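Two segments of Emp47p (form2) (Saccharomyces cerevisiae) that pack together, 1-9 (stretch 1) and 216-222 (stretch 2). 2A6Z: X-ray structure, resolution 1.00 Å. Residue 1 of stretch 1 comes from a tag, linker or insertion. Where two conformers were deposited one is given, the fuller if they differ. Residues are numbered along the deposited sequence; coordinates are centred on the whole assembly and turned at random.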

# COMPACT_ATOMS: atom_id res chain seq x y z
N GLY A 1 -16.78 -11.10 -6.47
CA GLY A 1 -16.76 -9.90 -5.57
C GLY A 1 -16.34 -10.34 -4.17
O GLY A 1 -16.37 -11.54 -3.86
N SER A 2 -15.99 -9.39 -3.36
CA SER A 2 -15.63 -9.71 -1.96
C SER A 2 -16.87 -10.20 -1.26
O SER A 2 -18.02 -9.74 -1.46
CB SER A 2 -15.05 -8.47 -1.31
OG SER A 2 -13.91 -8.06 -2.04
N ASP A 3 -16.66 -11.17 -0.42
CA ASP A 3 -17.69 -11.75 0.38
C ASP A 3 -17.06 -12.21 1.71
O ASP A 3 -15.93 -12.71 1.69
CB ASP A 3 -18.35 -12.96 -0.25
CG ASP A 3 -19.57 -13.34 0.59
OD1 ASP A 3 -19.57 -14.43 1.22
OD2 ASP A 3 -20.58 -12.60 0.62
N ALA A 4 -17.82 -12.01 2.76
CA ALA A 4 -17.26 -12.49 4.06
C ALA A 4 -16.80 -13.92 4.03
O ALA A 4 -15.85 -14.26 4.75
CB ALA A 4 -18.33 -12.23 5.09
N SER A 5 -17.43 -14.77 3.22
CA SER A 5 -17.08 -16.20 3.25
C SER A 5 -15.68 -16.46 2.68
O SER A 5 -15.13 -17.55 2.84
CB SER A 5 -18.20 -16.96 2.55
OG SER A 5 -18.12 -16.70 1.14
N LYS A 6 -15.14 -15.49 1.96
CA LYS A 6 -13.82 -15.63 1.33
C LYS A 6 -12.70 -14.87 2.04
O LYS A 6 -11.55 -14.86 1.65
CB LYS A 6 -13.90 -15.16 -0.15
CG LYS A 6 -14.85 -16.04 -0.99
CD LYS A 6 -14.80 -15.75 -2.46
CE LYS A 6 -15.45 -14.44 -2.88
NZ LYS A 6 -15.20 -14.12 -4.33
N LEU A 7 -13.07 -14.21 3.14
CA LEU A 7 -12.13 -13.43 3.90
C LEU A 7 -11.08 -14.32 4.52
O LEU A 7 -11.40 -15.40 5.05
CB LEU A 7 -12.89 -12.70 5.00
CG LEU A 7 -12.11 -11.71 5.88
CD1 LEU A 7 -11.72 -10.47 5.12
CD2 LEU A 7 -12.94 -11.32 7.12
N SER A 8 -9.83 -13.88 4.45
CA SER A 8 -8.72 -14.56 5.08
C SER A 8 -8.31 -13.80 6.31
O SER A 8 -7.59 -12.79 6.19
CB SER A 8 -7.51 -14.65 4.13
OG SER A 8 -6.41 -15.12 4.90
N SER A 9 -8.73 -14.27 7.48
CA SER A 9 -8.41 -13.54 8.71
C SER A 9 -6.92 -13.45 8.90
O SER A 9 -6.46 -12.44 9.44
CB SER A 9 -9.10 -14.37 9.81
OG SER A 9 -8.65 -13.87 11.02
N MET A 216 -7.68 -3.33 6.74
CA MET A 216 -7.24 -4.00 5.52
C MET A 216 -7.92 -5.36 5.52
O MET A 216 -7.95 -6.04 6.53
CB MET A 216 -5.70 -4.13 5.48
CG MET A 216 -5.09 -4.78 4.23
SD MET A 216 -4.98 -6.54 4.64
CE MET A 216 -4.37 -7.20 3.08
N GLN A 217 -8.47 -5.74 4.37
CA GLN A 217 -9.08 -7.03 4.26
C GLN A 217 -8.46 -7.77 3.10
O GLN A 217 -8.28 -7.23 2.00
CB GLN A 217 -10.60 -6.92 4.08
CG GLN A 217 -11.12 -6.42 5.44
CD GLN A 217 -12.63 -6.52 5.48
OE1 GLN A 217 -13.18 -7.23 6.34
NE2 GLN A 217 -13.29 -5.82 4.57
N PHE A 218 -8.13 -9.03 3.33
CA PHE A 218 -7.58 -9.93 2.34
C PHE A 218 -8.60 -11.02 2.06
O PHE A 218 -9.13 -11.59 3.04
CB PHE A 218 -6.27 -10.53 2.89
CG PHE A 218 -5.46 -11.23 1.81
CD1 PHE A 218 -4.43 -10.56 1.18
CD2 PHE A 218 -5.72 -12.52 1.42
CE1 PHE A 218 -3.68 -11.15 0.18
CE2 PHE A 218 -4.94 -13.15 0.44
CZ PHE A 218 -3.92 -12.45 -0.19
N PHE A 219 -8.87 -11.30 0.81
CA PHE A 219 -9.78 -12.38 0.41
C PHE A 219 -9.09 -13.33 -0.52
O PHE A 219 -8.29 -12.95 -1.39
CB PHE A 219 -11.04 -11.84 -0.30
CG PHE A 219 -11.79 -10.77 0.47
CD1 PHE A 219 -12.94 -11.09 1.17
CD2 PHE A 219 -11.37 -9.45 0.49
CE1 PHE A 219 -13.67 -10.15 1.91
CE2 PHE A 219 -12.07 -8.51 1.23
CZ PHE A 219 -13.23 -8.81 1.96
N ASN A 220 -9.46 -14.60 -0.41
CA ASN A 220 -9.24 -15.49 -1.53
C ASN A 220 -10.22 -15.14 -2.65
O ASN A 220 -11.40 -14.78 -2.42
CB ASN A 220 -9.34 -16.89 -0.96
CG ASN A 220 -8.18 -17.15 -0.02
OD1 ASN A 220 -6.98 -16.95 -0.30
ND2 ASN A 220 -8.41 -17.59 1.22
N GLY A 221 -9.86 -15.23 -3.88
CA GLY A 221 -10.72 -14.93 -5.02
C GLY A 221 -10.80 -13.43 -5.23
O GLY A 221 -10.08 -12.64 -4.59
N VAL A 222 -11.69 -13.07 -6.16
CA VAL A 222 -11.96 -11.66 -6.54
C VAL A 222 -13.46 -11.37 -6.60
O VAL A 222 -13.80 -10.18 -6.77
CB VAL A 222 -11.29 -11.32 -7.90
CG1 VAL A 222 -9.79 -11.67 -7.84
CG2 VAL A 222 -11.99 -11.99 -9.07
OXT VAL A 222 -14.21 -12.35 -6.49

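How do the two backbones meet? The strand of stretch 2 runs through residues 216-220, and stretch 1 joins it at a single beta bridge between Leu 7 and Phe 219, whose CA atoms lie 4.3 Å apart. Two hydrogen bonds flank the bridge: Ser 8 N donates to Phe 218 O at 2.8 Å, nearly straight at 174°, while Asn 220 N donates to Lys 6 O at 2.9 Å with a more bent angle of 145°. Lys 6 O also receives a CA-H...O contact from Phe 219 CA at 3.3 Å.

What shapes stretch 1 before it reaches the strand? A short 3-10 segment spans residues 4-6, and the bond from Lys 6 N to Asp 3 O, 2.9 Å long, helps close this turn. Asp 3 OD1 accepts from Ser 5 N at 2.9 Å and from Ser 5 OG at 2.7 Å, tying Ser 5 to Asp 3.

What surrounds the Phe 219 ring? Stretch 1 passes around it: Ser 2 CB lies over one face, 3.8 Å from the Phe 219 centroid, and Leu 7 CD1 over the opposite face at 4.0 Å, both as CH-pi contacts. Asp 3 O approaches the ring edge, 3.4 Å from Phe 219 CE1. Although the CA-to-CB bond of Leu 7 points away, the end of its side chain comes nearer, which brings CD1 to the ring.

How are the chain ends held together? The C-terminal carboxylate of Val 222 meets two positive groups, with salt bridges from Gly 1 N to Val 222 OXT at 2.9 Å and from Lys 6 NZ to Val 222 OXT at 3.0 Å; the hydrogen bond within the Lys 6 pair is weak. Lys 6 NZ also donates to Gly 1 O at 2.9 Å, linking both termini. Gly 1 comes from an expression tag, so its part in this cluster is not native.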